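PDB 1XP4: D-alanyl-D-alanine carboxypeptidase from Streptococcus pneumoniae R6, which probably trims the terminal D-alanine from peptidoglycan precursor peptides as a serine-type D-Ala-D-Ala carboxypeptidase of the peptidase S11 family, so regulating cell wall synthesis. Local coordinates for residues I136-E150 with K161-I175. Sequence-based numbering, arbitrary orientation.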
loop_
_atom_site.group_PDB
_atom_site.type_symbol
_atom_site.label_atom_id
_atom_site.label_comp_id
_atom_site.label_asym_id
_atom_site.label_seq_id
_atom_site.Cartn_x
_atom_site.Cartn_y
_atom_site.Cartn_z
ATOM N N ILE A 136 3.182 -10.790 -8.451
ATOM C CA ILE A 136 4.081 -11.271 -7.415
ATOM C C ILE A 136 4.029 -12.788 -7.489
ATOM O O ILE A 136 3.010 -13.391 -7.178
ATOM C CB ILE A 136 3.627 -10.804 -6.017
ATOM C CG1 ILE A 136 3.620 -9.274 -5.968
ATOM C CG2 ILE A 136 4.538 -11.398 -4.942
ATOM C CD1 ILE A 136 3.039 -8.709 -4.710
ATOM N N GLN A 137 5.126 -13.404 -7.906
ATOM C CA GLN A 137 5.153 -14.851 -8.038
ATOM C C GLN A 137 6.217 -15.528 -7.196
ATOM O O GLN A 137 6.572 -16.679 -7.443
ATOM C CB GLN A 137 5.323 -15.228 -9.514
ATOM C CG GLN A 137 6.330 -14.361 -10.265
ATOM C CD GLN A 137 6.277 -14.565 -11.772
ATOM O OE1 GLN A 137 5.238 -14.355 -12.402
ATOM N NE2 GLN A 137 7.402 -14.973 -12.357
ATOM N N ASP A 138 6.717 -14.827 -6.190
ATOM C CA ASP A 138 7.739 -15.400 -5.333
ATOM C C ASP A 138 7.277 -15.460 -3.879
ATOM O O ASP A 138 8.058 -15.763 -2.978
ATOM C CB ASP A 138 9.027 -14.585 -5.461
ATOM C CG ASP A 138 8.907 -13.184 -4.883
ATOM O OD1 ASP A 138 7.776 -12.645 -4.842
ATOM O OD2 ASP A 138 9.954 -12.620 -4.487
ATOM N N ALA A 139 5.995 -15.190 -3.656
ATOM C CA ALA A 139 5.449 -15.207 -2.310
ATOM C C ALA A 139 5.150 -16.605 -1.763
ATOM O O ALA A 139 4.977 -17.569 -2.513
ATOM C CB ALA A 139 4.192 -14.363 -2.257
ATOM N N THR A 140 5.099 -16.688 -0.436
ATOM C CA THR A 140 4.795 -17.920 0.277
ATOM C C THR A 140 3.739 -17.572 1.308
ATOM O O THR A 140 4.044 -16.929 2.313
ATOM C CB THR A 140 6.011 -18.461 1.028
ATOM O OG1 THR A 140 7.024 -18.838 0.089
ATOM C CG2 THR A 140 5.612 -19.664 1.877
ATOM N N VAL A 141 2.502 -17.990 1.061
ATOM C CA VAL A 141 1.417 -17.693 1.985
ATOM C C VAL A 141 0.759 -18.958 2.499
ATOM O O VAL A 141 0.223 -19.755 1.730
ATOM C CB VAL A 141 0.327 -16.808 1.318
ATOM C CG1 VAL A 141 -0.741 -16.420 2.350
ATOM C CG2 VAL A 141 0.964 -15.566 0.699
ATOM N N VAL A 142 0.795 -19.128 3.812
ATOM C CA VAL A 142 0.193 -20.289 4.442
ATOM C C VAL A 142 -0.950 -19.897 5.383
ATOM O O VAL A 142 -1.810 -20.727 5.699
ATOM C CB VAL A 142 1.254 -21.110 5.204
ATOM C CG1 VAL A 142 2.238 -21.698 4.206
ATOM C CG2 VAL A 142 1.983 -20.228 6.237
ATOM N N ASN A 143 -0.958 -18.643 5.838
ATOM C CA ASN A 143 -2.028 -18.170 6.710
ATOM C C ASN A 143 -2.373 -16.715 6.469
ATOM O O ASN A 143 -1.658 -16.002 5.766
ATOM C CB ASN A 143 -1.712 -18.406 8.198
ATOM C CG ASN A 143 -0.329 -17.938 8.602
ATOM O OD1 ASN A 143 -0.000 -16.757 8.510
ATOM N ND2 ASN A 143 0.487 -18.871 9.070
ATOM N N THR A 144 -3.478 -16.283 7.059
ATOM C CA THR A 144 -3.964 -14.926 6.887
ATOM C C THR A 144 -3.499 -13.949 7.939
ATOM O O THR A 144 -3.782 -12.764 7.835
ATOM C CB THR A 144 -5.484 -14.894 6.925
ATOM O OG1 THR A 144 -5.927 -15.232 8.246
ATOM C CG2 THR A 144 -6.053 -15.892 5.951
ATOM N N THR A 145 -2.791 -14.430 8.950
ATOM C CA THR A 145 -2.359 -13.556 10.034
ATOM C C THR A 145 -0.917 -13.089 9.995
ATOM O O THR A 145 -0.638 -11.912 10.197
ATOM C CB THR A 145 -2.611 -14.224 11.393
ATOM O OG1 THR A 145 -1.863 -15.440 11.466
ATOM C CG2 THR A 145 -4.084 -14.555 11.557
ATOM N N GLY A 146 0.004 -14.006 9.739
ATOM C CA GLY A 146 1.403 -13.630 9.712
ATOM C C GLY A 146 2.116 -14.335 10.845
ATOM O O GLY A 146 3.338 -14.263 10.966
ATOM N N LEU A 147 1.347 -15.012 11.691
ATOM C CA LEU A 147 1.917 -15.763 12.801
ATOM C C LEU A 147 2.705 -16.944 12.224
ATOM O O LEU A 147 2.637 -17.238 11.024
ATOM C CB LEU A 147 0.817 -16.342 13.692
ATOM C CG LEU A 147 -0.231 -15.481 14.380
ATOM C CD1 LEU A 147 -1.498 -16.312 14.561
ATOM C CD2 LEU A 147 0.291 -14.995 15.706
ATOM N N ASN A 148 3.443 -17.623 13.091
ATOM C CA ASN A 148 4.185 -18.794 12.681
ATOM C C ASN A 148 3.206 -19.945 12.906
ATOM O O ASN A 148 2.365 -19.875 13.804
ATOM C CB ASN A 148 5.425 -18.944 13.553
ATOM C CG ASN A 148 6.281 -20.116 13.148
ATOM O OD1 ASN A 148 6.029 -21.248 13.557
ATOM N ND2 ASN A 148 7.297 -19.857 12.328
ATOM N N ASN A 149 3.288 -20.993 12.096
ATOM C CA ASN A 149 2.375 -22.117 12.254
ATOM C C ASN A 149 2.439 -22.806 13.623
ATOM O O ASN A 149 1.433 -23.325 14.111
ATOM C CB ASN A 149 2.608 -23.144 11.150
ATOM C CG ASN A 149 2.011 -22.720 9.823
ATOM O OD1 ASN A 149 1.080 -21.916 9.776
ATOM N ND2 ASN A 149 2.529 -23.280 8.734
ATOM N N GLU A 150 3.612 -22.820 14.247
ATOM C CA GLU A 150 3.744 -23.461 15.552
ATOM C C GLU A 150 2.769 -22.836 16.535
ATOM O O GLU A 150 2.462 -23.426 17.569
ATOM C CB GLU A 150 5.167 -23.315 16.104
ATOM C CG GLU A 150 6.269 -23.831 15.181
ATOM C CD GLU A 150 7.649 -23.787 15.831
ATOM O OE1 GLU A 150 7.847 -22.952 16.743
ATOM O OE2 GLU A 150 8.534 -24.576 15.421
ATOM N N LYS A 161 4.436 -26.569 6.487
ATOM C CA LYS A 161 5.238 -27.098 7.577
ATOM C C LYS A 161 4.814 -26.449 8.882
ATOM O O LYS A 161 4.221 -25.373 8.884
ATOM C CB LYS A 161 6.722 -26.861 7.287
ATOM C CG LYS A 161 7.154 -27.481 5.957
ATOM C CD LYS A 161 8.596 -27.175 5.586
ATOM C CE LYS A 161 8.928 -27.768 4.217
ATOM N NZ LYS A 161 10.347 -27.537 3.814
ATOM N N LYS A 162 5.116 -27.115 9.989
ATOM C CA LYS A 162 4.737 -26.637 11.312
ATOM C C LYS A 162 5.358 -25.333 11.786
ATOM O O LYS A 162 4.805 -24.678 12.666
ATOM C CB LYS A 162 4.983 -27.739 12.338
ATOM C CG LYS A 162 4.067 -28.934 12.130
ATOM C CD LYS A 162 4.258 -29.985 13.208
ATOM C CE LYS A 162 3.229 -31.098 13.082
ATOM N NZ LYS A 162 3.419 -32.128 14.142
ATOM N N ASP A 163 6.502 -24.950 11.229
ATOM C CA ASP A 163 7.107 -23.684 11.625
ATOM C C ASP A 163 7.206 -22.701 10.458
ATOM O O ASP A 163 7.984 -21.748 10.506
ATOM C CB ASP A 163 8.487 -23.900 12.256
ATOM C CG ASP A 163 9.396 -24.756 11.409
ATOM O OD1 ASP A 163 9.292 -24.710 10.168
ATOM O OD2 ASP A 163 10.237 -25.467 11.995
ATOM N N GLU A 164 6.407 -22.936 9.418
ATOM C CA GLU A 164 6.387 -22.070 8.240
ATOM C C GLU A 164 5.852 -20.693 8.574
ATOM O O GLU A 164 5.043 -20.532 9.487
ATOM C CB GLU A 164 5.493 -22.643 7.139
ATOM C CG GLU A 164 6.116 -23.701 6.269
ATOM C CD GLU A 164 5.723 -23.519 4.820
ATOM O OE1 GLU A 164 6.135 -22.499 4.234
ATOM O OE2 GLU A 164 5.003 -24.378 4.265
ATOM N N GLU A 165 6.299 -19.705 7.814
ATOM C CA GLU A 165 5.848 -18.331 7.987
ATOM C C GLU A 165 5.617 -17.735 6.604
ATOM O O GLU A 165 6.259 -18.146 5.640
ATOM C CB GLU A 165 6.894 -17.508 8.744
ATOM C CG GLU A 165 6.935 -17.787 10.225
ATOM C CD GLU A 165 7.525 -16.636 11.013
ATOM O OE1 GLU A 165 7.198 -15.473 10.679
ATOM O OE2 GLU A 165 8.294 -16.894 11.971
ATOM N N ASN A 166 4.697 -16.783 6.489
ATOM C CA ASN A 166 4.458 -16.175 5.183
ATOM C C ASN A 166 5.727 -15.443 4.781
ATOM O O ASN A 166 6.443 -14.931 5.644
ATOM C CB ASN A 166 3.301 -15.172 5.229
ATOM C CG ASN A 166 1.991 -15.806 5.632
ATOM O OD1 ASN A 166 1.779 -17.003 5.441
ATOM N ND2 ASN A 166 1.096 -14.998 6.178
ATOM N N LYS A 167 6.005 -15.390 3.481
ATOM C CA LYS A 167 7.197 -14.700 2.999
ATOM C C LYS A 167 6.938 -13.816 1.778
ATOM O O LYS A 167 6.329 -14.252 0.800
ATOM C CB LYS A 167 8.287 -15.713 2.656
ATOM C CG LYS A 167 8.653 -16.634 3.794
ATOM C CD LYS A 167 10.128 -16.521 4.140
ATOM C CE LYS A 167 11.018 -16.997 3.003
ATOM N NZ LYS A 167 11.338 -18.445 3.081
ATOM N N LEU A 168 7.403 -12.573 1.849
ATOM C CA LEU A 168 7.275 -11.618 0.754
ATOM C C LEU A 168 8.500 -10.726 0.766
ATOM O O LEU A 168 9.087 -10.490 1.824
ATOM C CB LEU A 168 6.033 -10.738 0.911
ATOM C CG LEU A 168 4.725 -11.227 0.288
ATOM C CD1 LEU A 168 3.923 -12.036 1.285
ATOM C CD2 LEU A 168 3.915 -10.025 -0.154
ATOM N N SER A 169 8.899 -10.232 -0.400
ATOM C CA SER A 169 10.053 -9.345 -0.456
ATOM C C SER A 169 9.557 -7.928 -0.156
ATOM O O SER A 169 8.356 -7.663 -0.246
ATOM C CB SER A 169 10.712 -9.406 -1.840
ATOM O OG SER A 169 9.922 -8.775 -2.832
ATOM N N ALA A 170 10.460 -7.025 0.220
ATOM C CA ALA A 170 10.049 -5.656 0.514
ATOM C C ALA A 170 9.410 -5.088 -0.753
ATOM O O ALA A 170 8.432 -4.336 -0.693
ATOM C CB ALA A 170 11.250 -4.818 0.938
ATOM N N TYR A 171 9.971 -5.469 -1.898
ATOM C CA TYR A 171 9.468 -5.049 -3.208
ATOM C C TYR A 171 8.015 -5.511 -3.316
ATOM O O TYR A 171 7.116 -4.723 -3.628
ATOM C CB TYR A 171 10.293 -5.716 -4.310
ATOM C CG TYR A 171 9.902 -5.366 -5.727
ATOM C CD1 TYR A 171 10.438 -4.244 -6.361
ATOM C CD2 TYR A 171 9.036 -6.185 -6.459
ATOM C CE1 TYR A 171 10.130 -3.949 -7.691
ATOM C CE2 TYR A 171 8.723 -5.898 -7.784
ATOM C CZ TYR A 171 9.276 -4.780 -8.393
ATOM O OH TYR A 171 8.994 -4.494 -9.711
ATOM N N ASP A 172 7.799 -6.801 -3.058
ATOM C CA ASP A 172 6.466 -7.375 -3.100
ATOM C C ASP A 172 5.525 -6.620 -2.165
ATOM O O ASP A 172 4.404 -6.271 -2.549
ATOM C CB ASP A 172 6.503 -8.848 -2.697
ATOM C CG ASP A 172 7.176 -9.718 -3.735
ATOM O OD1 ASP A 172 7.007 -9.437 -4.939
ATOM O OD2 ASP A 172 7.855 -10.695 -3.353
ATOM N N VAL A 173 5.981 -6.367 -0.939
ATOM C CA VAL A 173 5.163 -5.651 0.036
ATOM C C VAL A 173 4.770 -4.275 -0.487
ATOM O O VAL A 173 3.617 -3.864 -0.352
ATOM C CB VAL A 173 5.897 -5.494 1.372
ATOM C CG1 VAL A 173 5.024 -4.765 2.356
ATOM C CG2 VAL A 173 6.250 -6.861 1.927
ATOM N N ALA A 174 5.729 -3.570 -1.083
ATOM C CA ALA A 174 5.476 -2.248 -1.638
ATOM C C ALA A 174 4.299 -2.335 -2.604
ATOM O O ALA A 174 3.367 -1.532 -2.545
ATOM C CB ALA A 174 6.709 -1.746 -2.369
ATOM N N ILE A 175 4.349 -3.314 -3.499
ATOM C CA ILE A 175 3.283 -3.504 -4.469
ATOM C C ILE A 175 1.948 -3.663 -3.726
ATOM O O ILE A 175 0.986 -2.948 -4.000
ATOM C CB ILE A 175 3.589 -4.738 -5.364
ATOM C CG1 ILE A 175 4.762 -4.396 -6.303
ATOM C CG2 ILE A 175 2.341 -5.162 -6.137
ATOM C CD1 ILE A 175 5.277 -5.551 -7.193
#
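Two successive backbone amides, Val142 N and Asn143 N, grip the side-chain oxygen of Asn166. Val142 N lies 2.9 Å from Asn166 OD1 and is tilted from the carbonyl plane. Asn143 N, at 3.2 Å from the same OD1, lies in that plane on a lone pair. Asn166 ND2 reaches back to Asn143 O at 3.0 Å, approaching from above its carbonyl plane. Thr43 OG1, beside the predicted catalytic Ser41 and Lys44, also bonds ND2. With CG anti to its carbonyl carbon (chi1 -61°), the Asn166 amide enters the bend of 142-146. Its rotation is thus fixed from both ends. Asn143 OD1 in turn accepts from Gly146 N, an Asx motif that shapes this bend.

Next to Asn166, Thr140 and Lys167 form a single antiparallel hydrogen-bonded bridge. The two segments then meet again at the type I turn from Lys161 to Glu164. Here Asn149 ND2 gives a nearly straight bond to Lys161 O, 2.7 Å away, with the oxygen in its amide plane. Asn149 N bonds Glu164 O. Asn148 CG stands anti to its backbone N (chi1 -178°), which carries ND2 over to Asp163 O and to the anti side of Glu165 OE2, 3.1 Å away.

At the far end, the carboxylates of Asp138 and Asp172 come from opposite directions, their planes 72° apart. Asp172 also forms a capping box with Ser169 at the start of helix 170-183. Ile136 CD1 meets Ile175 CG2 at 3.9 Å, and Ile136 CG2 lies against Asp172 OD1.

Six of the nine hydrogen bonds between the segments involve asparagine side chains; beta pairing is limited to the one bridge. Thr145 O, within the same bend, accepts from Lys44 NZ, so the Asn166 grip probably helps position backbone beside the active site.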